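Envelope glycoprotein (Bourbon virus, PDB 5ZKX) probably mediates viral entry by fusing viral and cellular membranes as a trimeric class III fusion glycoprotein, captured here in its postfusion form. Local coordinates at residues Asp80-Lys83 / Thr84-Gln87; Tyr296-Glu299 / Ser300-Ser304; Leu305-Leu308 / Asp309-Ser313; Phe346-Pro349 / Thr350-Met353; Asp422-Thr425 / Phe426-Asn429. All blocks are in the same frame, centred on the assembly; numbering follows the deposited sequence.

Interaction 1: residues Asp80-Lys83 / Thr84-Gln87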
loop_
_atom_site.group_PDB
_atom_site.type_symbol
_atom_site.label_atom_id
_atom_site.label_comp_id
_atom_site.label_asym_id
_atom_site.label_seq_id
_atom_site.Cartn_x
_atom_site.Cartn_y
_atom_site.Cartn_z
ATOM N N ASP A 80 -25.909 -24.923 17.800
ATOM C CA ASP A 80 -27.107 -25.160 16.997
ATOM C C ASP A 80 -27.928 -23.891 16.824
ATOM O O ASP A 80 -28.544 -23.693 15.771
ATOM C CB ASP A 80 -27.956 -26.258 17.633
ATOM C CG ASP A 80 -27.130 -27.467 18.040
ATOM O OD1 ASP A 80 -26.155 -27.793 17.328
ATOM O OD2 ASP A 80 -27.453 -28.090 19.074
ATOM N N GLU A 81 -27.952 -23.028 17.842
ATOM C CA GLU A 81 -28.617 -21.737 17.708
ATOM C C GLU A 81 -27.983 -20.913 16.599
ATOM O O GLU A 81 -28.676 -20.388 15.720
ATOM C CB GLU A 81 -28.552 -20.979 19.033
ATOM C CG GLU A 81 -29.822 -21.028 19.853
ATOM C CD GLU A 81 -29.741 -20.153 21.083
ATOM O OE1 GLU A 81 -28.857 -20.397 21.934
ATOM O OE2 GLU A 81 -30.554 -19.214 21.195
ATOM N N LEU A 82 -26.656 -20.787 16.626
ATOM C CA LEU A 82 -25.961 -20.016 15.603
ATOM C C LEU A 82 -26.158 -20.618 14.217
ATOM O O LEU A 82 -26.219 -19.883 13.225
ATOM C CB LEU A 82 -24.477 -19.929 15.948
ATOM C CG LEU A 82 -23.618 -19.016 15.083
ATOM C CD1 LEU A 82 -24.280 -17.658 14.943
ATOM C CD2 LEU A 82 -22.231 -18.896 15.685
ATOM N N LYS A 83 -26.274 -21.945 14.130
ATOM C CA LYS A 83 -26.510 -22.591 12.842
ATOM C C LYS A 83 -27.860 -22.194 12.264
ATOM O O LYS A 83 -27.970 -21.878 11.073
ATOM C CB LYS A 83 -26.423 -24.109 12.993
ATOM C CG LYS A 83 -25.019 -24.624 13.219
ATOM C CD LYS A 83 -25.022 -26.080 13.643
ATOM C CE LYS A 83 -23.609 -26.560 13.926
ATOM N NZ LYS A 83 -23.226 -27.685 13.032
ATOM N N THR A 84 -28.911 -22.222 13.089
ATOM C CA THR A 84 -30.226 -21.826 12.603
ATOM C C THR A 84 -30.334 -20.320 12.416
ATOM O O THR A 84 -31.164 -19.866 11.623
ATOM C CB THR A 84 -31.324 -22.330 13.544
ATOM O OG1 THR A 84 -32.587 -22.289 12.869
ATOM C CG2 THR A 84 -31.412 -21.483 14.796
ATOM N N TRP A 85 -29.512 -19.539 13.120
ATOM C CA TRP A 85 -29.474 -18.104 12.874
ATOM C C TRP A 85 -28.922 -17.808 11.488
ATOM O O TRP A 85 -29.547 -17.091 10.699
ATOM C CB TRP A 85 -28.629 -17.403 13.940
ATOM C CG TRP A 85 -29.274 -17.288 15.285
ATOM C CD1 TRP A 85 -30.371 -17.962 15.734
ATOM C CD2 TRP A 85 -28.850 -16.447 16.364
ATOM N NE1 TRP A 85 -30.655 -17.593 17.025
ATOM C CE2 TRP A 85 -29.735 -16.664 17.436
ATOM C CE3 TRP A 85 -27.807 -15.530 16.526
ATOM C CZ2 TRP A 85 -29.611 -15.996 18.650
ATOM C CZ3 TRP A 85 -27.686 -14.870 17.732
ATOM C CH2 TRP A 85 -28.582 -15.105 18.779
ATOM N N GLY A 86 -27.745 -18.352 11.172
ATOM C CA GLY A 86 -27.159 -18.110 9.864
ATOM C C GLY A 86 -27.999 -18.679 8.738
ATOM O O GLY A 86 -28.116 -18.073 7.671
ATOM N N GLN A 87 -28.603 -19.847 8.965
ATOM C CA GLN A 87 -29.452 -20.456 7.947
ATOM C C GLN A 87 -30.707 -19.627 7.704
ATOM O O GLN A 87 -31.183 -19.530 6.568
ATOM C CB GLN A 87 -29.818 -21.877 8.362
ATOM C CG GLN A 87 -30.663 -22.624 7.349
ATOM C CD GLN A 87 -31.277 -23.877 7.931
ATOM O OE1 GLN A 87 -30.923 -24.299 9.034
ATOM N NE2 GLN A 87 -32.205 -24.481 7.196
HETATM O O HOH W 1 -31.969 -18.971 18.792
#
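E81 and W85, one helical turn apart, are joined twice. Their backbones share the bond from W85 N to E81 O at 2.9 Å, and their side chains share a water that accepts from W85 NE1 at 2.6 Å and donates to E81 OE2 at 2.8 Å. The same carboxylate oxygen forms a salt bridge with R49, so E81 holds both the water and a strand arginine. Further bonds of the helix run from T84 N to D80 O, from G86 N to L82 O and from Q87 N to K83 O, while K83 NZ reaches out to E180 in a second salt bridge. Indole placement follows from the first torsion of W85: CG lies beside its own backbone N (chi1 -74°), which folds the ring back along the preceding turn. One ring face covers E81 C, and E81 O sits 3.0 Å from W85 CD1. This is one face of the short amphipathic helix 79-88, packed against an antiparallel sheet: L82 meets I45, V145, S189 and L191 from three strands, and W85 rests on V145 and R49. Within the helix, L82 CD1 approaches W85 CE3 at 4.4 Å, a loose apolar approach on the sheet-facing side. G86 carries no side chain, and its backbone O accepts from N147 ND2 on strand 134-148. Beside the indole, the T84 methyl is directed at the preceding turn, with CG2 between its own backbone N and carbonyl carbon and 3.1 Å from E81 O. Q87 CB lies 3.3 Å from K83 O at the exposed end.

Interaction 2: residues Tyr296-Glu299 / Ser300-Ser304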
loop_
_atom_site.group_PDB
_atom_site.type_symbol
_atom_site.label_atom_id
_atom_site.label_comp_id
_atom_site.label_asym_id
_atom_site.label_seq_id
_atom_site.Cartn_x
_atom_site.Cartn_y
_atom_site.Cartn_z
ATOM N N TYR A 296 13.701 4.667 -10.406
ATOM C CA TYR A 296 15.144 4.453 -10.377
ATOM C C TYR A 296 15.545 3.243 -11.214
ATOM O O TYR A 296 16.558 3.275 -11.921
ATOM C CB TYR A 296 15.606 4.287 -8.929
ATOM C CG TYR A 296 17.104 4.197 -8.736
ATOM C CD1 TYR A 296 17.739 2.965 -8.641
ATOM C CD2 TYR A 296 17.880 5.344 -8.627
ATOM C CE1 TYR A 296 19.106 2.878 -8.455
ATOM C CE2 TYR A 296 19.248 5.266 -8.438
ATOM C CZ TYR A 296 19.855 4.031 -8.355
ATOM O OH TYR A 296 21.216 3.947 -8.173
ATOM N N GLU A 297 14.765 2.165 -11.142
ATOM C CA GLU A 297 15.071 0.978 -11.933
ATOM C C GLU A 297 14.753 1.188 -13.405
ATOM O O GLU A 297 15.424 0.617 -14.270
ATOM C CB GLU A 297 14.300 -0.226 -11.396
ATOM C CG GLU A 297 14.900 -0.815 -10.139
ATOM C CD GLU A 297 16.265 -1.426 -10.381
ATOM O OE1 GLU A 297 16.326 -2.503 -11.010
ATOM O OE2 GLU A 297 17.274 -0.828 -9.947
ATOM N N THR A 298 13.733 1.991 -13.708
ATOM C CA THR A 298 13.415 2.273 -15.102
ATOM C C THR A 298 14.490 3.139 -15.746
ATOM O O THR A 298 14.827 2.947 -16.921
ATOM C CB THR A 298 12.040 2.931 -15.195
ATOM O OG1 THR A 298 11.036 1.964 -14.862
ATOM C CG2 THR A 298 11.777 3.454 -16.603
ATOM N N GLU A 299 15.055 4.087 -14.995
ATOM C CA GLU A 299 16.166 4.865 -15.528
ATOM C C GLU A 299 17.393 3.992 -15.735
ATOM O O GLU A 299 18.078 4.109 -16.757
ATOM C CB GLU A 299 16.494 6.035 -14.600
ATOM C CG GLU A 299 15.449 7.142 -14.589
ATOM C CD GLU A 299 15.538 8.065 -15.793
ATOM O OE1 GLU A 299 15.532 9.296 -15.595
ATOM O OE2 GLU A 299 15.598 7.566 -16.936
ATOM N N SER A 300 17.684 3.110 -14.776
ATOM C CA SER A 300 18.781 2.163 -14.934
ATOM C C SER A 300 18.559 1.266 -16.142
ATOM O O SER A 300 19.499 0.967 -16.886
ATOM C CB SER A 300 18.927 1.322 -13.667
ATOM O OG SER A 300 20.067 0.487 -13.736
ATOM N N LEU A 301 17.318 0.823 -16.345
ATOM C CA LEU A 301 16.994 0.015 -17.515
ATOM C C LEU A 301 17.212 0.804 -18.800
ATOM O O LEU A 301 17.740 0.268 -19.782
ATOM C CB LEU A 301 15.550 -0.481 -17.405
ATOM C CG LEU A 301 14.931 -1.405 -18.459
ATOM C CD1 LEU A 301 14.259 -0.601 -19.560
ATOM C CD2 LEU A 301 15.960 -2.367 -19.035
ATOM N N ARG A 302 16.826 2.081 -18.811
ATOM C CA ARG A 302 16.989 2.888 -20.016
ATOM C C ARG A 302 18.461 3.083 -20.354
ATOM O O ARG A 302 18.835 3.130 -21.532
ATOM C CB ARG A 302 16.289 4.237 -19.845
ATOM C CG ARG A 302 14.772 4.151 -19.921
ATOM C CD ARG A 302 14.106 5.300 -19.186
ATOM N NE ARG A 302 14.255 6.573 -19.881
ATOM C CZ ARG A 302 13.529 6.939 -20.934
ATOM N NH1 ARG A 302 12.606 6.121 -21.420
ATOM N NH2 ARG A 302 13.727 8.122 -21.504
ATOM N N LEU A 303 19.312 3.198 -19.333
ATOM C CA LEU A 303 20.750 3.288 -19.561
ATOM C C LEU A 303 21.270 2.040 -20.262
ATOM O O LEU A 303 22.049 2.129 -21.216
ATOM C CB LEU A 303 21.478 3.489 -18.233
ATOM C CG LEU A 303 21.837 4.915 -17.821
ATOM C CD1 LEU A 303 22.849 4.887 -16.686
ATOM C CD2 LEU A 303 22.380 5.697 -19.004
ATOM N N SER A 304 20.853 0.863 -19.791
ATOM C CA SER A 304 21.280 -0.381 -20.421
ATOM C C SER A 304 20.814 -0.455 -21.870
ATOM O O SER A 304 21.577 -0.855 -22.755
ATOM C CB SER A 304 20.754 -1.575 -19.630
ATOM O OG SER A 304 21.254 -1.559 -18.307
#
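S300 opens the turn by donating its N to Y296 O at 3.1 Å, with its CB resting over the carbonyls of Y296 and E297; its OG is weakly bonded to W405 NE1 of the second subunit. L301 follows with a shorter bond, N to E297 O at 2.8 Å, and its side chain packs on L301 of the third subunit. R302 carries the side-chain contact. Its N bonds to T298 O at 2.9 Å, and its aliphatic part runs over that same oxygen, with R302 CG 3.2 Å from T298 O. Next to it, T298 CG2 lies 3.9 Å from R302 CD. A bend at chi3 (72°) swings the guanidinium across E299, where R302 NE and E299 OE2 form a long salt bridge of 3.4 Å. The carboxylate oxygen approaches the guanidinium edge near its plane, although the two flat groups are turned 50° apart. R302 NH1 has a stronger partner in P407 O of the third subunit, and E299 OE1 lies close to the like-charged E211 of the second, an encounter that might raise the pKa of one carboxylate. L303 completes the turn, its N bonded to E299 O at 3.0 Å, and S304 packs on W405 of the second subunit. The L301 contact between subunits belongs to a parallel three-helix coiled coil, the central core formed by the long helix of postfusion class III glycoproteins.

Interaction 3: residues Leu305-Leu308 / Asp309-Ser313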
loop_
_atom_site.group_PDB
_atom_site.type_symbol
_atom_site.label_atom_id
_atom_site.label_comp_id
_atom_site.label_asym_id
_atom_site.label_seq_id
_atom_site.Cartn_x
_atom_site.Cartn_y
_atom_site.Cartn_z
ATOM N N LEU A 305 19.565 -0.066 -22.128
ATOM C CA LEU A 305 19.038 -0.114 -23.488
ATOM C C LEU A 305 19.760 0.867 -24.400
ATOM O O LEU A 305 20.053 0.545 -25.558
ATOM C CB LEU A 305 17.540 0.174 -23.478
ATOM C CG LEU A 305 16.663 -0.957 -22.964
ATOM C CD1 LEU A 305 15.215 -0.540 -23.043
ATOM C CD2 LEU A 305 16.909 -2.223 -23.767
ATOM N N ALA A 306 20.041 2.072 -23.904
ATOM C CA ALA A 306 20.785 3.035 -24.705
ATOM C C ALA A 306 22.188 2.524 -25.016
ATOM O O ALA A 306 22.705 2.746 -26.115
ATOM C CB ALA A 306 20.845 4.379 -23.982
ATOM N N GLN A 307 22.817 1.833 -24.061
ATOM C CA GLN A 307 24.149 1.286 -24.300
ATOM C C GLN A 307 24.124 0.243 -25.411
ATOM O O GLN A 307 24.998 0.237 -26.284
ATOM C CB GLN A 307 24.713 0.687 -23.009
ATOM C CG GLN A 307 26.165 0.233 -23.112
ATOM C CD GLN A 307 26.842 0.110 -21.758
ATOM O OE1 GLN A 307 26.281 0.493 -20.730
ATOM N NE2 GLN A 307 28.058 -0.432 -21.751
ATOM N N LEU A 308 23.125 -0.643 -25.399
ATOM C CA LEU A 308 22.977 -1.607 -26.485
ATOM C C LEU A 308 22.623 -0.924 -27.800
ATOM O O LEU A 308 22.994 -1.416 -28.871
ATOM C CB LEU A 308 21.914 -2.645 -26.125
ATOM C CG LEU A 308 22.136 -3.493 -24.870
ATOM C CD1 LEU A 308 20.973 -4.441 -24.656
ATOM C CD2 LEU A 308 23.438 -4.270 -24.949
ATOM N N ASP A 309 21.907 0.201 -27.743
ATOM C CA ASP A 309 21.603 0.951 -28.959
ATOM C C ASP A 309 22.867 1.538 -29.568
ATOM O O ASP A 309 23.040 1.528 -30.791
ATOM C CB ASP A 309 20.594 2.057 -28.648
ATOM C CG ASP A 309 19.894 2.581 -29.887
ATOM O OD1 ASP A 309 19.887 1.875 -30.918
ATOM O OD2 ASP A 309 19.347 3.703 -29.830
ATOM N N HIS A 310 23.759 2.059 -28.727
ATOM C CA HIS A 310 25.026 2.589 -29.215
ATOM C C HIS A 310 25.892 1.484 -29.806
ATOM O O HIS A 310 26.593 1.700 -30.801
ATOM C CB HIS A 310 25.750 3.303 -28.073
ATOM C CG HIS A 310 27.206 3.533 -28.323
ATOM N ND1 HIS A 310 27.669 4.510 -29.179
ATOM C CD2 HIS A 310 28.304 2.926 -27.813
ATOM C CE1 HIS A 310 28.990 4.490 -29.191
ATOM N NE2 HIS A 310 29.401 3.538 -28.370
ATOM N N ARG A 311 25.855 0.292 -29.204
ATOM C CA ARG A 311 26.598 -0.838 -29.749
ATOM C C ARG A 311 26.113 -1.190 -31.149
ATOM O O ARG A 311 26.922 -1.444 -32.049
ATOM C CB ARG A 311 26.473 -2.043 -28.819
ATOM C CG ARG A 311 27.182 -1.881 -27.484
ATOM C CD ARG A 311 27.170 -3.183 -26.697
ATOM N NE ARG A 311 27.972 -3.098 -25.481
ATOM C CZ ARG A 311 28.199 -4.121 -24.663
ATOM N NH1 ARG A 311 27.684 -5.315 -24.923
ATOM N NH2 ARG A 311 28.940 -3.949 -23.577
ATOM N N PHE A 312 24.795 -1.202 -31.354
ATOM C CA PHE A 312 24.257 -1.493 -32.679
ATOM C C PHE A 312 24.645 -0.425 -33.692
ATOM O O PHE A 312 24.844 -0.732 -34.873
ATOM C CB PHE A 312 22.736 -1.627 -32.612
ATOM C CG PHE A 312 22.261 -3.029 -32.356
ATOM C CD1 PHE A 312 22.419 -4.013 -33.315
ATOM C CD2 PHE A 312 21.648 -3.359 -31.163
ATOM C CE1 PHE A 312 21.984 -5.301 -33.084
ATOM C CE2 PHE A 312 21.207 -4.646 -30.930
ATOM C CZ PHE A 312 21.377 -5.616 -31.893
ATOM N N SER A 313 24.747 0.834 -33.258
ATOM C CA SER A 313 25.187 1.892 -34.160
ATOM C C SER A 313 26.642 1.694 -34.560
ATOM O O SER A 313 27.006 1.889 -35.725
ATOM C CB SER A 313 24.993 3.257 -33.502
ATOM O OG SER A 313 25.361 4.306 -34.378
HETATM O O HOH W 2 29.220 -0.555 -24.981
#
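Q307 and R311 meet through a water: it accepts from R311 NE at 2.9 Å, in the guanidinium plane, and only weakly from Q307 NE2 at 3.4 Å. Directly, Q307 NE2 and R311 NH2 stay 4.1 Å apart, with amide and guanidinium planes 80° from each other. While the water meets R311 NE, the other donors of these two groups have partners elsewhere. Q307 NE2 bonds to T403 O of the second subunit, R311 NH1 forms a salt bridge with D309 of the third, and R311 NH2 bonds to Y18 OH of its own chain. D309 OD1 in turn receives R311 NH1 and Y18 OH of the second subunit, so this buried carboxylate oxygen is held by two partners, while H310 ND1 pairs with E20 there. Backbone carbonyls are met by the usual helical donors, D309 N to L305 O at 2.9 Å and R311 N to Q307 O at 3.0 Å among them. The extended R311 chain passes L308, with L308 CD2 4.3 Å from R311 CD, and F312 CD2 lies 3.3 Å from L308 O. The helix stands in a three-helix bundle, where L308 meets L308 of both other subunits and F312 makes a T-shaped pair with F312 of the third.

Interaction 4: residues Phe346-Pro349 / Thr350-Met353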
loop_
_atom_site.group_PDB
_atom_site.type_symbol
_atom_site.label_atom_id
_atom_site.label_comp_id
_atom_site.label_asym_id
_atom_site.label_seq_id
_atom_site.Cartn_x
_atom_site.Cartn_y
_atom_site.Cartn_z
ATOM N N PHE A 346 32.160 0.686 -57.798
ATOM C CA PHE A 346 32.482 1.862 -57.000
ATOM C C PHE A 346 33.161 2.927 -57.852
ATOM O O PHE A 346 34.116 2.641 -58.579
ATOM C CB PHE A 346 33.373 1.478 -55.821
ATOM C CG PHE A 346 32.627 0.859 -54.677
ATOM C CD1 PHE A 346 32.381 1.583 -53.523
ATOM C CD2 PHE A 346 32.170 -0.450 -54.757
ATOM C CE1 PHE A 346 31.695 1.017 -52.468
ATOM C CE2 PHE A 346 31.483 -1.025 -53.704
ATOM C CZ PHE A 346 31.244 -0.290 -52.558
ATOM N N ILE A 347 32.656 4.157 -57.762
ATOM C CA ILE A 347 33.267 5.303 -58.425
ATOM C C ILE A 347 34.154 6.033 -57.428
ATOM O O ILE A 347 34.692 7.108 -57.718
ATOM C CB ILE A 347 32.203 6.244 -59.006
ATOM C CG1 ILE A 347 31.454 6.956 -57.880
ATOM C CG2 ILE A 347 31.257 5.476 -59.908
ATOM C CD1 ILE A 347 30.697 8.185 -58.339
ATOM N N SER A 348 34.313 5.443 -56.252
ATOM C CA SER A 348 35.032 6.048 -55.143
ATOM C C SER A 348 35.125 5.014 -54.030
ATOM O O SER A 348 34.331 4.068 -54.002
ATOM C CB SER A 348 34.329 7.326 -54.647
ATOM O OG SER A 348 34.755 7.700 -53.352
ATOM N N PRO A 349 36.096 5.153 -53.124
ATOM C CA PRO A 349 36.172 4.220 -51.986
ATOM C C PRO A 349 34.917 4.208 -51.126
ATOM O O PRO A 349 34.742 3.273 -50.334
ATOM C CB PRO A 349 37.389 4.723 -51.193
ATOM C CG PRO A 349 37.688 6.099 -51.751
ATOM C CD PRO A 349 37.260 6.054 -53.172
ATOM N N THR A 350 34.039 5.205 -51.263
ATOM C CA THR A 350 32.795 5.265 -50.511
ATOM C C THR A 350 31.547 5.344 -51.379
ATOM O O THR A 350 30.442 5.208 -50.844
ATOM C CB THR A 350 32.798 6.472 -49.560
ATOM O OG1 THR A 350 32.632 7.674 -50.320
ATOM C CG2 THR A 350 34.102 6.547 -48.783
ATOM N N LYS A 351 31.680 5.560 -52.685
ATOM C CA LYS A 351 30.541 5.765 -53.569
ATOM C C LYS A 351 30.552 4.724 -54.678
ATOM O O LYS A 351 31.611 4.402 -55.224
ATOM C CB LYS A 351 30.560 7.173 -54.168
ATOM C CG LYS A 351 31.103 8.233 -53.223
ATOM C CD LYS A 351 31.225 9.582 -53.907
ATOM C CE LYS A 351 29.857 10.174 -54.204
ATOM N NZ LYS A 351 29.947 11.612 -54.582
ATOM N N PHE A 352 29.372 4.197 -55.005
ATOM C CA PHE A 352 29.251 3.165 -56.026
ATOM C C PHE A 352 27.983 3.374 -56.843
ATOM O O PHE A 352 27.030 4.021 -56.404
ATOM C CB PHE A 352 29.257 1.748 -55.417
ATOM C CG PHE A 352 28.141 1.490 -54.434
ATOM C CD1 PHE A 352 28.380 1.536 -53.072
ATOM C CD2 PHE A 352 26.865 1.171 -54.868
ATOM C CE1 PHE A 352 27.365 1.297 -52.161
ATOM C CE2 PHE A 352 25.847 0.929 -53.963
ATOM C CZ PHE A 352 26.098 0.991 -52.608
ATOM N N MET A 353 27.987 2.798 -58.042
ATOM C CA MET A 353 26.824 2.745 -58.914
ATOM C C MET A 353 26.290 1.320 -58.973
ATOM O O MET A 353 26.965 0.360 -58.593
ATOM C CB MET A 353 27.159 3.229 -60.328
ATOM C CG MET A 353 27.904 4.542 -60.383
ATOM S SD MET A 353 26.871 5.959 -59.987
ATOM C CE MET A 353 25.883 6.122 -61.465
#
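F346 faces F352 across the closing end of a beta hairpin, where strands 342-346 and 352-356 are joined by a tight connection. The two residues form an antiparallel non-hydrogen-bonded pair with their CA atoms 3.6 Å apart, and both side chains leave on the same face. The hairpin lies against the long helix 284-329: F346 touches S324 and A327 and receives K328 in a cation-pi contact, while P349 O accepts from K328 NZ. Backbone bonds in the connection are all weak. I347 N reaches K351 O at 2.8 Å but at a poor angle of 129°, and K351 N reaches S348 O at 3.3 Å, closing a beta turn over P349 and T350. Inside it, S348 OG accepts from T350 N at 3.3 Å along a nearly straight N-H, which makes a weak ST turn. The aromatic pair carries much of the side-chain contact. Strand pairing puts F352 CB over the F346 ring face in a CH-pi contact, 3.5 Å from its centroid. With F352 CG between its own backbone N and carbonyl carbon (chi1 60°), the F352 ring turns so that its CD1 comes 3.4 Å from F346 CE1. The rings themselves are oblique, their planes 59° apart. F352 also meets F15 and F13 of the second subunit and I396 of the third, which ties the hairpin into the trimer. Away from the aromatics, K351 CG packs 3.6 Å from S348 CB, and the I347 side chain crosses that of M353, I347 CG2 to M353 CG 3.5 Å.

Interaction 5: residues Asp422-Thr425 / Phe426-Asn429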
loop_
_atom_site.group_PDB
_atom_site.type_symbol
_atom_site.label_atom_id
_atom_site.label_comp_id
_atom_site.label_asym_id
_atom_site.label_seq_id
_atom_site.Cartn_x
_atom_site.Cartn_y
_atom_site.Cartn_z
ATOM N N ASP A 422 -14.844 -9.060 6.305
ATOM C CA ASP A 422 -16.275 -8.871 6.527
ATOM C C ASP A 422 -16.691 -9.296 7.930
ATOM O O ASP A 422 -17.502 -8.623 8.575
ATOM C CB ASP A 422 -17.071 -9.646 5.478
ATOM C CG ASP A 422 -17.260 -8.862 4.200
ATOM O OD1 ASP A 422 -16.750 -7.724 4.119
ATOM O OD2 ASP A 422 -17.922 -9.381 3.277
ATOM N N GLY A 423 -16.151 -10.412 8.417
ATOM C CA GLY A 423 -16.531 -10.881 9.740
ATOM C C GLY A 423 -16.057 -9.953 10.840
ATOM O O GLY A 423 -16.822 -9.597 11.742
ATOM N N TRP A 424 -14.790 -9.541 10.780
ATOM C CA TRP A 424 -14.252 -8.644 11.793
ATOM C C TRP A 424 -14.788 -7.230 11.651
ATOM O O TRP A 424 -14.779 -6.475 12.628
ATOM C CB TRP A 424 -12.727 -8.646 11.735
ATOM C CG TRP A 424 -12.145 -10.027 11.805
ATOM C CD1 TRP A 424 -11.227 -10.574 10.957
ATOM C CD2 TRP A 424 -12.451 -11.042 12.773
ATOM N NE1 TRP A 424 -10.937 -11.862 11.339
ATOM C CE2 TRP A 424 -11.675 -12.172 12.451
ATOM C CE3 TRP A 424 -13.300 -11.103 13.884
ATOM C CZ2 TRP A 424 -11.726 -13.347 13.194
ATOM C CZ3 TRP A 424 -13.347 -12.271 14.621
ATOM C CH2 TRP A 424 -12.564 -13.376 14.273
ATOM N N THR A 425 -15.248 -6.852 10.461
ATOM C CA THR A 425 -15.938 -5.577 10.314
ATOM C C THR A 425 -17.333 -5.646 10.920
ATOM O O THR A 425 -17.805 -4.676 11.524
ATOM C CB THR A 425 -15.998 -5.188 8.838
ATOM O OG1 THR A 425 -14.664 -5.150 8.312
ATOM C CG2 THR A 425 -16.644 -3.825 8.668
ATOM N N PHE A 426 -18.003 -6.791 10.774
ATOM C CA PHE A 426 -19.272 -7.012 11.456
ATOM C C PHE A 426 -19.101 -6.914 12.966
ATOM O O PHE A 426 -19.908 -6.283 13.657
ATOM C CB PHE A 426 -19.835 -8.379 11.061
ATOM C CG PHE A 426 -21.101 -8.752 11.781
ATOM C CD1 PHE A 426 -22.328 -8.294 11.333
ATOM C CD2 PHE A 426 -21.066 -9.575 12.895
ATOM C CE1 PHE A 426 -23.493 -8.638 11.988
ATOM C CE2 PHE A 426 -22.228 -9.923 13.554
ATOM C CZ PHE A 426 -23.444 -9.453 13.097
ATOM N N VAL A 427 -18.049 -7.540 13.497
ATOM C CA VAL A 427 -17.798 -7.503 14.935
ATOM C C VAL A 427 -17.517 -6.077 15.391
ATOM O O VAL A 427 -18.075 -5.602 16.385
ATOM C CB VAL A 427 -16.643 -8.453 15.297
ATOM C CG1 VAL A 427 -16.078 -8.120 16.673
ATOM C CG2 VAL A 427 -17.111 -9.898 15.251
ATOM N N ALA A 428 -16.654 -5.368 14.663
ATOM C CA ALA A 428 -16.268 -4.025 15.083
ATOM C C ALA A 428 -17.451 -3.068 15.046
ATOM O O ALA A 428 -17.570 -2.188 15.906
ATOM C CB ALA A 428 -15.126 -3.507 14.208
ATOM N N ASN A 429 -18.334 -3.222 14.057
ATOM C CA ASN A 429 -19.502 -2.353 13.968
ATOM C C ASN A 429 -20.494 -2.641 15.086
ATOM O O ASN A 429 -21.075 -1.716 15.662
ATOM C CB ASN A 429 -20.172 -2.516 12.605
ATOM C CG ASN A 429 -19.312 -2.002 11.465
ATOM O OD1 ASN A 429 -18.468 -1.122 11.650
ATOM N ND2 ASN A 429 -19.524 -2.549 10.277
#
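W424 and V427 form the buried side of the first turns of helix 422-437, an amphipathic helix laid on the antiparallel sheet of strands 44-58, 134-148 and 188-192. V427 CG2 comes within 4.2 Å of W424 CE3, at an oblique angle to the indole. It also lies 3.5 Å from G423 O, because CG2 stands beside the backbone N of V427, on the side of the preceding turn. Beyond the pair, W424 packs on M167, P168 and V418, V427 on I46, F188 and Y190, and the partly exposed F426 ring on I46 and T146. F426 CB is 3.3 Å from G423 O, and G423 is itself buried. Regular bonds hold this side: F426 N to D422 O at 2.9 Å and V427 N to G423 O at 3.0 Å. D422 is exposed but borders the sheet at T148. The other side is looser. A428, whose N bonds to W424 O, and N429 are exposed there, and the partly exposed T425 turns its OG1 back to the carbonyls of E421 and S419 ahead of the helix. That leaves the T425 methyl for N429; the two side chains run alongside each other, pointing the same way. N429 ND2 lies 3.0 Å from T425 O at an angle too poor for a hydrogen bond, and 3.5 Å from T425 CG2.

Interactions 1 and 5 sit on two helices that flank one antiparallel sheet. Their centres are 18 Å apart and their nearest atoms about 8 Å; they use adjacent strand residues (I45, V145 and L191 against I46, T146 and Y190), so they cover its opposite faces. Neither touches another subunit. Interactions 2 and 3 are consecutive stretches of helix 284-329, with centres 14 Å apart, and both are bound into the trimer. Interaction 4 is a hairpin leaning on the far end of that helix, its centre 29 Å from interaction 3. From interaction 1 to interaction 4 the centres span 95 Å, reflecting the elongated postfusion rod.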